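Local coordinates for unknown protein (PDB 1R75), which is of unknown function but folds as an all-beta protein of two antiparallel sheets and belongs to the DUF1935 family, at residues L62-A67 with L128-A133; S39-R44 with F55-K60; S74-L79 with M114-S119. All coordinates share one frame; numbering follows the deposited sequence.

Contact 1: residues L62-A67 with L128-A133; sequences LIIHVA and LEARTA
An antiparallel strand pair at the margin of the four-stranded sheet joins Leu62-Ala67 to Leu128-Thr132, the outermost strand on that side within the chain. Their directions differ by 156°, and Ile63-Arg131 and His65-Glu129 are the hydrogen-bonded pairs. Within the first, Ile63 N reaches Arg131 O at 2.9 Å. His65 N to Glu129 O is 2.8 Å.

The two faces differ. Ile64, Val66, Leu128 and Ala130 share the face turned to the other sheet, where Ile64 also packs on Ile41 and Val66 on Phe55. Leu128 CG stands anti to the backbone N (chi1 -162°); from there CD1 touches both Ile64 CG2 and Val66 CB, each at 3.8 Å, and the Leu128 side chain lies alongside those of Ile64 and Val66, pointing the same way. Ala130 CB lies 4.1 Å from Ile64 CG1. On the reverse face are Ile63, His65, Glu129 and Arg131; His65 NE2 has a weak hydrogen bond to Glu104. The aliphatic start of exposed Arg131 runs beside Ile63, again in the same direction, and its CG touches Ile63 CG2 at 3.5 Å.

Contact 2: residues S39-R44 with F55-K60; sequences SNILYR and FYNDSK
Tyr43 and Tyr56 form the hydrogen-bonded pair of an antiparallel hairpin, strands 42-44 and 55-57 running at 160°. Tyr43 N to Tyr56 O and Tyr56 N to Tyr43 O are both 2.8 Å. The tightly packed part is the paired strands, buried on both faces. On one, CG of Leu42 is anti to its backbone N (chi1 -167°), 4.0 Å from Phe55 CD1; of its two methyls, CD2 lies 3.8 Å from Phe55 CD1 and CD1 reaches Tyr56 O. Arg44 CB meets Phe55 CE1 at 3.8 Å, while its guanidinium leads away to cation-pi partners Tyr35 and Trp53. On the other face the tyrosine rings lie side by side, CD2 of Tyr43 4.1 Å from CD2 of Tyr56, with Phe22 edge-to-face to both; Tyr56 O lies at the Tyr43 ring edge, in its plane.

The looser side is the open end of the hairpin, where Ile41 and Ser59 are partly exposed. Here Asp58 N still bonds Ile41 O at 2.9 Å, and Ile41 CG2 rests 3.6 Å from Ser59 CB. Asn57 OD1 accepts from Ser59 N in an Asx turn, while its ND2 bonds Leu62 O and Val107 O. The hairpin sits between strands 33-36 and 112-117, its Leu42-Phe55 face packed on Ile64, Val66 and Leu128 of the other sheet.

Contact 3: residues S74-L79 with M114-S119; sequences SQIVPL and MFVEGS
Phe115, whose carbonyl takes the N-H of Leu79 across the contact, has its ring covered on one face by Val116 CG1, 3.8 Å above the plane and offset toward the rim, and Phe55 meets the ring in an edge-to-face pair. Phe115 CB points away from strand 75-78, and its ring touches Val68, Phe70, Cys103 and Val105 of the other sheet. In the backbone bond Leu79 N lies 2.8 Å from Phe115 O, the donor standing 52° out of the carbonyl plane. Val116 crosses Ile76 obliquely, with CG1 4.1 Å from Ile76 CD1.

Leu79 has the largest buried area in this contact. Its CG is anti to the carbonyl carbon (chi1 -65°); beyond it CD1 lies 3.7 Å from Glu117 OE1 and CD2 is close to Glu117 CB. Leu79 CB is 3.6 Å from Met114 CB.

Farther along, Val77 N and Glu117 O, 3.0 Å apart, form one half of a reciprocal pair, and Gln75 with Ser119 forms another. Between these pairs the chain turns a corner at Gly118, whose CA lies 3.4 Å from Gln75 O. At its backbone angles a CB would be jammed against the preceding carbonyl O and would clash with Gln75 O, so the position calls for glycine. On the opposite flank of strand 112-117, Phe115 and Val116 both face Trp53, a classic beta bulge within the five-stranded antiparallel sheet, in which 75-78 is an outermost strand.

From the N terminus, contact 2 closes first, as a hairpin with ten residues between its segments, and is complete before the chain enters strand 62-71. Contact 1 then opens at 62-67 and closes only at 128-133. Contact 3 is nested inside that long loop, joining 74-79 to 114-119, so no pair of contacts crosses. Contacts 2 and 3 belong to the five-stranded sheet, in which strands 52-57 and 112-117 are neighbours; Phe55 CE2 and Phe115 CD2 meet at 3.4 Å. Contact 1 lies in the four-stranded sheet and packs against contact 2, whereas contacts 1 and 3, centres about 21 Å apart, do not touch.

Contact 1: residues L62-A67 with L128-A133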
ATOM      1  N   LEU A  62      -9.144   3.642  10.537  1.00 28.20           N
ATOM      2  CA  LEU A  62      -7.736   4.117  10.420  1.00 26.09           C
ATOM      3  C   LEU A  62      -7.364   4.552   9.012  1.00 23.25           C
ATOM      4  O   LEU A  62      -7.787   3.920   8.102  1.00 24.66           O
ATOM      5  CB  LEU A  62      -6.773   2.971  10.767  1.00 26.00           C
ATOM      6  CG  LEU A  62      -6.924   2.382  12.176  1.00 27.80           C
ATOM      7  CD1 LEU A  62      -5.833   1.394  12.431  1.00 32.27           C
ATOM      8  CD2 LEU A  62      -6.828   3.437  13.149  1.00 33.06           C
ATOM      9  N   ILE A  63      -6.559   5.605   8.888  1.00 25.17           N
ATOM     10  CA  ILE A  63      -5.823   5.949   7.671  1.00 24.81           C
ATOM     11  C   ILE A  63      -4.382   5.489   7.853  1.00 23.19           C
ATOM     12  O   ILE A  63      -3.782   5.717   8.923  1.00 22.26           O
ATOM     13  CB  ILE A  63      -5.929   7.416   7.299  1.00 27.46           C
ATOM     14  CG1 ILE A  63      -5.077   7.707   6.062  1.00 27.62           C
ATOM     15  CG2 ILE A  63      -5.484   8.318   8.334  1.00 30.00           C
ATOM     16  CD1 ILE A  63      -5.289   9.147   5.577  1.00 37.05           C
ATOM     17  N   ILE A  64      -3.874   4.787   6.851  1.00 22.04           N
ATOM     18  CA  ILE A  64      -2.557   4.118   6.942  1.00 22.31           C
ATOM     19  C   ILE A  64      -1.642   4.802   5.968  1.00 22.00           C
ATOM     20  O   ILE A  64      -2.040   5.074   4.839  1.00 24.01           O
ATOM     21  CB  ILE A  64      -2.650   2.635   6.674  1.00 22.89           C
ATOM     22  CG1 ILE A  64      -3.587   1.960   7.717  1.00 28.43           C
ATOM     23  CG2 ILE A  64      -1.225   1.990   6.575  1.00 25.18           C
ATOM     24  CD1 ILE A  64      -3.924   0.603   7.410  1.00 33.72           C
ATOM     25  N   HIS A  65      -0.447   5.180   6.413  1.00 20.31           N
ATOM     26  CA  HIS A  65       0.540   5.751   5.490  1.00 21.15           C
ATOM     27  C   HIS A  65       1.630   4.733   5.321  1.00 19.97           C
ATOM     28  O   HIS A  65       2.169   4.263   6.308  1.00 20.78           O
ATOM     29  CB  HIS A  65       1.169   7.024   6.072  1.00 22.57           C
ATOM     30  CG  HIS A  65       2.272   7.602   5.239  1.00 28.32           C
ATOM     31  ND1 HIS A  65       3.580   7.677   5.678  1.00 35.87           N
ATOM     32  CD2 HIS A  65       2.277   8.092   3.976  1.00 34.67           C
ATOM     33  CE1 HIS A  65       4.334   8.178   4.719  1.00 34.99           C
ATOM     34  NE2 HIS A  65       3.568   8.458   3.687  1.00 37.38           N
ATOM     35  N   VAL A  66       1.940   4.357   4.089  1.00 18.31           N
ATOM     36  CA  VAL A  66       2.923   3.318   3.842  1.00 18.85           C
ATOM     37  C   VAL A  66       3.972   3.867   2.887  1.00 21.29           C
ATOM     38  O   VAL A  66       3.650   4.552   1.920  1.00 19.51           O
ATOM     39  CB  VAL A  66       2.302   1.985   3.383  1.00 21.71           C
ATOM     40  CG1 VAL A  66       1.404   2.136   2.215  1.00 22.17           C
ATOM     41  CG2 VAL A  66       3.409   0.879   3.103  1.00 20.62           C
ATOM     42  N   ALA A  67       5.233   3.684   3.230  1.00 19.83           N
ATOM     43  CA  ALA A  67       6.309   3.964   2.312  1.00 18.77           C
ATOM     44  C   ALA A  67       7.262   2.790   2.238  1.00 18.19           C
ATOM     45  O   ALA A  67       7.649   2.217   3.269  1.00 19.38           O
ATOM     46  CB  ALA A  67       7.116   5.199   2.723  1.00 20.73           C
ATOM     47  N   LEU A 128       5.549   2.713   8.207  1.00 22.58           N
ATOM     48  CA  LEU A 128       4.243   2.158   8.222  1.00 23.70           C
ATOM     49  C   LEU A 128       3.564   2.767   9.477  1.00 23.89           C
ATOM     50  O   LEU A 128       4.043   2.523  10.605  1.00 23.70           O
ATOM     51  CB  LEU A 128       4.312   0.710   8.272  1.00 25.31           C
ATOM     52  CG  LEU A 128       3.115  -0.092   7.901  1.00 31.28           C
ATOM     53  CD1 LEU A 128       2.219   0.397   6.803  1.00 35.82           C
ATOM     54  CD2 LEU A 128       3.605  -1.535   7.531  1.00 34.08           C
ATOM     55  N   GLU A 129       2.610   3.661   9.252  1.00 22.41           N
ATOM     56  CA  GLU A 129       1.991   4.458  10.328  1.00 25.32           C
ATOM     57  C   GLU A 129       0.489   4.527  10.163  1.00 24.89           C
ATOM     58  O   GLU A 129      -0.015   4.490   9.044  1.00 22.93           O
ATOM     59  CB  GLU A 129       2.502   5.897  10.263  1.00 27.37           C
ATOM     60  CG  GLU A 129       2.301   6.666  11.540  1.00 38.26           C
ATOM     61  CD  GLU A 129       3.625   7.112  12.180  1.00 50.09           C
ATOM     62  OE1 GLU A 129       4.609   7.400  11.391  1.00 55.73           O
ATOM     63  OE2 GLU A 129       3.681   7.158  13.464  1.00 55.04           O
ATOM     64  N   ALA A 130      -0.263   4.562  11.254  1.00 22.15           N
ATOM     65  CA  ALA A 130      -1.676   4.711  11.122  1.00 23.11           C
ATOM     66  C   ALA A 130      -2.148   5.740  12.109  1.00 24.31           C
ATOM     67  O   ALA A 130      -1.554   5.880  13.186  1.00 22.49           O
ATOM     68  CB  ALA A 130      -2.380   3.413  11.330  1.00 22.79           C
ATOM     69  N   ARG A 131      -3.247   6.393  11.740  1.00 24.89           N
ATOM     70  CA  ARG A 131      -3.900   7.337  12.654  1.00 25.78           C
ATOM     71  C   ARG A 131      -5.380   7.230  12.460  1.00 25.65           C
ATOM     72  O   ARG A 131      -5.823   6.665  11.468  1.00 24.68           O
ATOM     73  CB  ARG A 131      -3.358   8.738  12.432  1.00 27.90           C
ATOM     74  CG  ARG A 131      -3.892   9.481  11.239  1.00 34.89           C
ATOM     75  CD  ARG A 131      -3.130  10.771  10.881  1.00 47.53           C
ATOM     76  NE  ARG A 131      -3.258  11.850  11.872  1.00 56.34           N
ATOM     77  CZ  ARG A 131      -3.085  13.165  11.623  1.00 63.35           C
ATOM     78  NH1 ARG A 131      -2.745  13.615  10.402  1.00 64.89           N
ATOM     79  NH2 ARG A 131      -3.252  14.044  12.617  1.00 66.50           N
ATOM     80  N   THR A 132      -6.183   7.664  13.449  1.00 26.73           N
ATOM     81  CA  THR A 132      -7.634   7.577  13.260  1.00 28.05           C
ATOM     82  C   THR A 132      -7.978   8.450  12.088  1.00 27.79           C
ATOM     83  O   THR A 132      -7.367   9.528  11.865  1.00 29.53           O
ATOM     84  CB  THR A 132      -8.411   8.112  14.558  1.00 28.54           C
ATOM     85  OG1 THR A 132      -7.856   9.382  14.861  1.00 37.78           O
ATOM     86  CG2 THR A 132      -8.050   7.410  15.657  1.00 27.75           C
ATOM     87  N   ALA A 133      -8.955   8.013  11.320  1.00 27.36           N
ATOM     88  CA  ALA A 133      -9.385   8.747  10.178  1.00 28.13           C
ATOM     89  C   ALA A 133     -10.386   9.855  10.548  1.00 29.22           C
ATOM     90  O   ALA A 133     -11.547   9.742  10.220  1.00 28.13           O
ATOM     91  CB  ALA A 133      -9.951   7.823   9.180  1.00 29.30           C
TER

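Contact 2: residues S39-R44 with F55-K60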
ATOM      1  N   SER A  39      -0.470  -5.701  11.576  1.00 37.41           N
ATOM      2  CA  SER A  39      -1.354  -6.391  12.502  1.00 38.38           C
ATOM      3  C   SER A  39      -2.594  -6.760  11.737  1.00 38.53           C
ATOM      4  O   SER A  39      -3.708  -6.539  12.221  1.00 39.85           O
ATOM      5  CB  SER A  39      -1.706  -5.508  13.717  1.00 38.46           C
ATOM      6  OG  SER A  39      -1.740  -6.264  14.920  1.00 43.77           O
ATOM      7  N   ASN A  40      -2.426  -7.304  10.535  1.00 38.28           N
ATOM      8  CA  ASN A  40      -3.612  -7.643   9.735  1.00 38.80           C
ATOM      9  C   ASN A  40      -4.658  -6.531   9.524  1.00 37.77           C
ATOM     10  O   ASN A  40      -5.873  -6.787   9.503  1.00 39.39           O
ATOM     11  CB  ASN A  40      -4.288  -8.847  10.367  1.00 40.66           C
ATOM     12  CG  ASN A  40      -3.301  -9.858  10.793  1.00 42.21           C
ATOM     13  OD1 ASN A  40      -2.578 -10.410   9.957  1.00 45.08           O
ATOM     14  ND2 ASN A  40      -3.161 -10.041  12.119  1.00 49.17           N
ATOM     15  N   ILE A  41      -4.213  -5.283   9.423  1.00 35.57           N
ATOM     16  CA  ILE A  41      -5.096  -4.224   9.003  1.00 33.87           C
ATOM     17  C   ILE A  41      -4.820  -3.913   7.516  1.00 31.69           C
ATOM     18  O   ILE A  41      -5.730  -3.564   6.773  1.00 32.23           O
ATOM     19  CB  ILE A  41      -4.868  -2.948   9.831  1.00 34.13           C
ATOM     20  CG1 ILE A  41      -5.217  -3.178  11.339  1.00 39.23           C
ATOM     21  CG2 ILE A  41      -5.758  -1.854   9.334  1.00 34.26           C
ATOM     22  CD1 ILE A  41      -4.371  -2.429  12.337  1.00 39.73           C
ATOM     23  N   LEU A  42      -3.545  -3.929   7.139  1.00 28.73           N
ATOM     24  CA  LEU A  42      -3.131  -3.592   5.779  1.00 26.99           C
ATOM     25  C   LEU A  42      -2.755  -4.812   5.029  1.00 25.31           C
ATOM     26  O   LEU A  42      -1.912  -5.609   5.472  1.00 26.41           O
ATOM     27  CB  LEU A  42      -1.944  -2.592   5.793  1.00 24.39           C
ATOM     28  CG  LEU A  42      -1.630  -1.933   4.446  1.00 26.13           C
ATOM     29  CD1 LEU A  42      -2.669  -1.039   3.957  1.00 26.65           C
ATOM     30  CD2 LEU A  42      -0.253  -1.235   4.445  1.00 28.10           C
ATOM     31  N   TYR A  43      -3.287  -4.945   3.824  1.00 24.20           N
ATOM     32  CA  TYR A  43      -2.928  -6.088   2.958  1.00 24.25           C
ATOM     33  C   TYR A  43      -2.249  -5.579   1.745  1.00 22.60           C
ATOM     34  O   TYR A  43      -2.771  -4.629   1.145  1.00 21.87           O
ATOM     35  CB  TYR A  43      -4.179  -6.834   2.526  1.00 25.24           C
ATOM     36  CG  TYR A  43      -4.837  -7.496   3.723  1.00 28.19           C
ATOM     37  CD1 TYR A  43      -4.519  -8.808   4.069  1.00 32.21           C
ATOM     38  CD2 TYR A  43      -5.660  -6.778   4.547  1.00 27.40           C
ATOM     39  CE1 TYR A  43      -5.102  -9.420   5.201  1.00 34.37           C
ATOM     40  CE2 TYR A  43      -6.228  -7.351   5.665  1.00 35.39           C
ATOM     41  CZ  TYR A  43      -5.966  -8.687   5.963  1.00 36.43           C
ATOM     42  OH  TYR A  43      -6.478  -9.231   7.111  1.00 39.86           O
ATOM     43  N   ARG A  44      -1.148  -6.204   1.362  1.00 20.65           N
ATOM     44  CA  ARG A  44      -0.528  -6.034   0.066  1.00 20.37           C
ATOM     45  C   ARG A  44      -1.114  -7.028  -0.907  1.00 21.98           C
ATOM     46  O   ARG A  44      -1.143  -8.212  -0.596  1.00 23.70           O
ATOM     47  CB  ARG A  44       0.961  -6.205   0.189  1.00 21.35           C
ATOM     48  CG  ARG A  44       1.729  -6.159  -1.068  1.00 22.22           C
ATOM     49  CD  ARG A  44       3.238  -6.061  -0.804  1.00 25.77           C
ATOM     50  NE  ARG A  44       3.767  -7.283  -0.184  1.00 29.10           N
ATOM     51  CZ  ARG A  44       4.220  -8.292  -0.819  1.00 33.86           C
ATOM     52  NH1 ARG A  44       4.224  -8.303  -2.148  1.00 41.11           N
ATOM     53  NH2 ARG A  44       4.716  -9.327  -0.105  1.00 34.15           N
ATOM     54  N   PHE A  55      -2.481  -1.864  -2.147  1.00 18.07           N
ATOM     55  CA  PHE A  55      -2.751  -2.010  -0.719  1.00 19.79           C
ATOM     56  C   PHE A  55      -4.234  -1.847  -0.449  1.00 21.52           C
ATOM     57  O   PHE A  55      -4.932  -0.994  -1.052  1.00 21.47           O
ATOM     58  CB  PHE A  55      -1.977  -0.938   0.068  1.00 19.70           C
ATOM     59  CG  PHE A  55      -0.539  -1.175   0.099  1.00 19.41           C
ATOM     60  CD1 PHE A  55      -0.016  -2.256   0.782  1.00 16.46           C
ATOM     61  CD2 PHE A  55       0.327  -0.306  -0.556  1.00 20.68           C
ATOM     62  CE1 PHE A  55       1.431  -2.452   0.830  1.00 20.38           C
ATOM     63  CE2 PHE A  55       1.707  -0.480  -0.504  1.00 20.50           C
ATOM     64  CZ  PHE A  55       2.252  -1.602   0.157  1.00 19.18           C
ATOM     65  N   TYR A  56      -4.725  -2.676   0.446  1.00 20.00           N
ATOM     66  CA  TYR A  56      -6.098  -2.618   0.915  1.00 22.28           C
ATOM     67  C   TYR A  56      -6.082  -2.434   2.437  1.00 21.44           C
ATOM     68  O   TYR A  56      -5.339  -3.127   3.129  1.00 21.89           O
ATOM     69  CB  TYR A  56      -6.879  -3.888   0.475  1.00 22.63           C
ATOM     70  CG  TYR A  56      -8.191  -4.020   1.185  1.00 24.30           C
ATOM     71  CD1 TYR A  56      -9.228  -3.121   0.927  1.00 26.55           C
ATOM     72  CD2 TYR A  56      -8.393  -4.996   2.136  1.00 27.26           C
ATOM     73  CE1 TYR A  56     -10.418  -3.176   1.635  1.00 24.48           C
ATOM     74  CE2 TYR A  56      -9.581  -5.066   2.856  1.00 25.24           C
ATOM     75  CZ  TYR A  56     -10.584  -4.190   2.569  1.00 27.99           C
ATOM     76  OH  TYR A  56     -11.744  -4.231   3.246  1.00 28.65           O
ATOM     77  N   ASN A  57      -6.858  -1.484   2.930  1.00 21.07           N
ATOM     78  CA  ASN A  57      -6.968  -1.164   4.336  1.00 23.82           C
ATOM     79  C   ASN A  57      -8.353  -1.730   4.786  1.00 25.20           C
ATOM     80  O   ASN A  57      -9.400  -1.239   4.347  1.00 24.82           O
ATOM     81  CB  ASN A  57      -6.800   0.342   4.485  1.00 22.97           C
ATOM     82  CG  ASN A  57      -7.076   0.850   5.936  1.00 24.49           C
ATOM     83  OD1 ASN A  57      -7.467   0.093   6.852  1.00 23.42           O
ATOM     84  ND2 ASN A  57      -6.881   2.129   6.118  1.00 20.36           N
ATOM     85  N   ASP A  58      -8.320  -2.822   5.578  1.00 25.79           N
ATOM     86  CA  ASP A  58      -9.532  -3.451   6.124  1.00 29.20           C
ATOM     87  C   ASP A  58     -10.040  -2.831   7.471  1.00 30.26           C
ATOM     88  O   ASP A  58     -10.958  -3.339   8.099  1.00 33.27           O
ATOM     89  CB  ASP A  58      -9.263  -4.940   6.276  1.00 29.74           C
ATOM     90  CG  ASP A  58     -10.532  -5.762   6.419  1.00 34.03           C
ATOM     91  OD1 ASP A  58     -11.534  -5.510   5.700  1.00 35.11           O
ATOM     92  OD2 ASP A  58     -10.563  -6.685   7.243  1.00 37.92           O
ATOM     93  N   SER A  59      -9.460  -1.724   7.889  1.00 29.80           N
ATOM     94  CA  SER A  59      -9.988  -0.973   8.988  1.00 30.55           C
ATOM     95  C   SER A  59     -11.138  -0.088   8.594  1.00 30.43           C
ATOM     96  O   SER A  59     -11.126   0.523   7.557  1.00 29.13           O
ATOM     97  CB  SER A  59      -8.910  -0.078   9.595  1.00 31.73           C
ATOM     98  OG  SER A  59      -9.457   0.540  10.726  1.00 36.79           O
ATOM     99  N   LYS A  60     -12.102   0.089   9.488  1.00 31.51           N
ATOM    100  CA  LYS A  60     -13.157   1.088   9.278  1.00 32.15           C
ATOM    101  C   LYS A  60     -12.725   2.437   9.735  1.00 31.45           C
ATOM    102  O   LYS A  60     -13.329   3.422   9.330  1.00 32.54           O
ATOM    103  CB  LYS A  60     -14.457   0.732  10.079  1.00 32.95           C
ATOM    104  CG  LYS A  60     -15.046  -0.620   9.718  1.00 37.88           C
ATOM    105  CD  LYS A  60     -16.386  -0.869  10.509  1.00 43.46           C
ATOM    106  CE  LYS A  60     -16.388  -2.176  11.284  1.00 46.97           C
ATOM    107  NZ  LYS A  60     -15.318  -2.314  12.333  1.00 49.88           N
TER

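Contact 3: residues S74-L79 with M114-S119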
ATOM      1  N   SER A  74      15.398  -2.302  -9.266  1.00 23.50           N
ATOM      2  CA  SER A  74      13.987  -2.307  -9.539  1.00 21.84           C
ATOM      3  C   SER A  74      13.654  -1.392 -10.731  1.00 22.63           C
ATOM      4  O   SER A  74      14.232  -0.349 -10.857  1.00 22.70           O
ATOM      5  CB  SER A  74      13.214  -1.807  -8.305  1.00 20.82           C
ATOM      6  OG  SER A  74      13.301  -2.743  -7.209  1.00 22.42           O
ATOM      7  N   GLN A  75      12.696  -1.810 -11.539  1.00 21.89           N
ATOM      8  CA  GLN A  75      12.217  -1.016 -12.629  1.00 24.44           C
ATOM      9  C   GLN A  75      10.694  -0.865 -12.489  1.00 21.81           C
ATOM     10  O   GLN A  75       9.883  -1.682 -12.953  1.00 23.46           O
ATOM     11  CB  GLN A  75      12.600  -1.678 -13.957  1.00 25.09           C
ATOM     12  CG  GLN A  75      14.045  -1.866 -14.100  1.00 30.43           C
ATOM     13  CD  GLN A  75      14.356  -2.714 -15.364  1.00 40.84           C
ATOM     14  OE1 GLN A  75      13.517  -2.833 -16.295  1.00 47.72           O
ATOM     15  NE2 GLN A  75      15.528  -3.301 -15.393  1.00 47.09           N
ATOM     16  N   ILE A  76      10.320   0.139 -11.736  1.00 20.26           N
ATOM     17  CA  ILE A  76       8.934   0.360 -11.372  1.00 21.32           C
ATOM     18  C   ILE A  76       8.504   1.765 -11.670  1.00 20.31           C
ATOM     19  O   ILE A  76       9.302   2.676 -11.629  1.00 20.93           O
ATOM     20  CB  ILE A  76       8.651   0.044  -9.868  1.00 19.94           C
ATOM     21  CG1 ILE A  76       9.686   0.668  -8.978  1.00 24.16           C
ATOM     22  CG2 ILE A  76       8.652  -1.449  -9.655  1.00 22.83           C
ATOM     23  CD1 ILE A  76       9.272   0.799  -7.575  1.00 26.68           C
ATOM     24  N   VAL A  77       7.210   1.908 -11.869  1.00 20.96           N
ATOM     25  CA  VAL A  77       6.599   3.212 -11.867  1.00 20.52           C
ATOM     26  C   VAL A  77       5.558   3.280 -10.745  1.00 18.09           C
ATOM     27  O   VAL A  77       4.850   2.302 -10.512  1.00 17.92           O
ATOM     28  CB  VAL A  77       5.965   3.579 -13.261  1.00 18.84           C
ATOM     29  CG1 VAL A  77       7.011   3.525 -14.223  1.00 22.57           C
ATOM     30  CG2 VAL A  77       4.846   2.738 -13.575  1.00 23.65           C
ATOM     31  N   PRO A  78       5.372   4.437 -10.147  1.00 17.03           N
ATOM     32  CA  PRO A  78       4.268   4.572  -9.200  1.00 18.00           C
ATOM     33  C   PRO A  78       2.930   4.621  -9.909  1.00 16.94           C
ATOM     34  O   PRO A  78       2.860   5.139 -11.011  1.00 20.15           O
ATOM     35  CB  PRO A  78       4.580   5.923  -8.528  1.00 17.21           C
ATOM     36  CG  PRO A  78       5.208   6.762  -9.649  1.00 19.92           C
ATOM     37  CD  PRO A  78       6.164   5.714 -10.183  1.00 19.85           C
ATOM     38  N   LEU A  79       1.896   4.119  -9.280  1.00 16.09           N
ATOM     39  CA  LEU A  79       0.516   4.132  -9.762  1.00 16.03           C
ATOM     40  C   LEU A  79      -0.331   5.064  -9.011  1.00 16.52           C
ATOM     41  O   LEU A  79      -0.120   5.356  -7.799  1.00 16.69           O
ATOM     42  CB  LEU A  79      -0.086   2.730  -9.638  1.00 15.61           C
ATOM     43  CG  LEU A  79       0.561   1.647 -10.524  1.00 16.97           C
ATOM     44  CD1 LEU A  79      -0.241   0.321 -10.426  1.00 20.56           C
ATOM     45  CD2 LEU A  79       0.699   2.118 -11.909  1.00 21.70           C
ATOM     46  N   MET A 114      -3.804   1.500  -5.658  1.00 18.12           N
ATOM     47  CA  MET A 114      -2.710   1.047  -6.541  1.00 17.70           C
ATOM     48  C   MET A 114      -1.401   1.742  -6.082  1.00 17.73           C
ATOM     49  O   MET A 114      -1.387   2.899  -5.700  1.00 17.16           O
ATOM     50  CB  MET A 114      -3.037   1.440  -8.003  1.00 17.22           C
ATOM     51  CG  MET A 114      -4.250   0.726  -8.506  1.00 20.80           C
ATOM     52  SD  MET A 114      -3.889  -1.119  -8.587  1.00 31.26           S
ATOM     53  CE  MET A 114      -5.226  -1.310  -7.882  1.00 27.05           C
ATOM     54  N   PHE A 115      -0.324   0.977  -6.082  1.00 15.87           N
ATOM     55  CA  PHE A 115       0.923   1.407  -5.560  1.00 16.14           C
ATOM     56  C   PHE A 115       2.003   1.501  -6.598  1.00 14.50           C
ATOM     57  O   PHE A 115       2.515   2.646  -6.936  1.00 13.96           O
ATOM     58  CB  PHE A 115       1.257   0.467  -4.412  1.00 16.91           C
ATOM     59  CG  PHE A 115       2.447   0.919  -3.596  1.00 14.27           C
ATOM     60  CD1 PHE A 115       2.475   2.179  -3.065  1.00 18.60           C
ATOM     61  CD2 PHE A 115       3.552   0.037  -3.343  1.00 14.15           C
ATOM     62  CE1 PHE A 115       3.564   2.600  -2.273  1.00 16.39           C
ATOM     63  CE2 PHE A 115       4.649   0.501  -2.620  1.00 17.04           C
ATOM     64  CZ  PHE A 115       4.620   1.769  -2.064  1.00 15.91           C
ATOM     65  N   VAL A 116       2.496   0.346  -7.121  1.00 15.63           N
ATOM     66  CA  VAL A 116       3.576   0.344  -8.109  1.00 16.57           C
ATOM     67  C   VAL A 116       3.349  -0.729  -9.134  1.00 15.79           C
ATOM     68  O   VAL A 116       2.615  -1.695  -8.952  1.00 15.59           O
ATOM     69  CB  VAL A 116       4.996   0.128  -7.489  1.00 17.46           C
ATOM     70  CG1 VAL A 116       5.301   1.183  -6.594  1.00 19.07           C
ATOM     71  CG2 VAL A 116       5.080  -1.221  -6.773  1.00 23.25           C
ATOM     72  N   GLU A 117       3.966  -0.560 -10.252  1.00 17.28           N
ATOM     73  CA  GLU A 117       3.903  -1.581 -11.283  1.00 19.75           C
ATOM     74  C   GLU A 117       5.261  -1.727 -11.918  1.00 19.44           C
ATOM     75  O   GLU A 117       5.949  -0.742 -12.184  1.00 17.05           O
ATOM     76  CB  GLU A 117       2.867  -1.099 -12.320  1.00 21.95           C
ATOM     77  CG  GLU A 117       2.678  -2.016 -13.487  1.00 25.72           C
ATOM     78  CD  GLU A 117       1.294  -1.844 -14.182  1.00 32.05           C
ATOM     79  OE1 GLU A 117       0.275  -1.631 -13.472  1.00 29.48           O
ATOM     80  OE2 GLU A 117       1.267  -1.965 -15.430  1.00 37.58           O
ATOM     81  N   GLY A 118       5.666  -2.972 -12.147  1.00 21.66           N
ATOM     82  CA  GLY A 118       6.896  -3.256 -12.846  1.00 22.26           C
ATOM     83  C   GLY A 118       7.662  -4.372 -12.132  1.00 22.21           C
ATOM     84  O   GLY A 118       7.062  -5.194 -11.506  1.00 25.25           O
ATOM     85  N   SER A 119       8.970  -4.348 -12.206  1.00 22.84           N
ATOM     86  CA  SER A 119       9.782  -5.434 -11.690  1.00 23.81           C
ATOM     87  C   SER A 119      10.445  -5.044 -10.412  1.00 22.03           C
ATOM     88  O   SER A 119      11.249  -4.152 -10.359  1.00 21.71           O
ATOM     89  CB  SER A 119      10.742  -5.952 -12.760  1.00 27.01           C
ATOM     90  OG  SER A 119      11.647  -4.950 -13.170  1.00 31.00           O
TER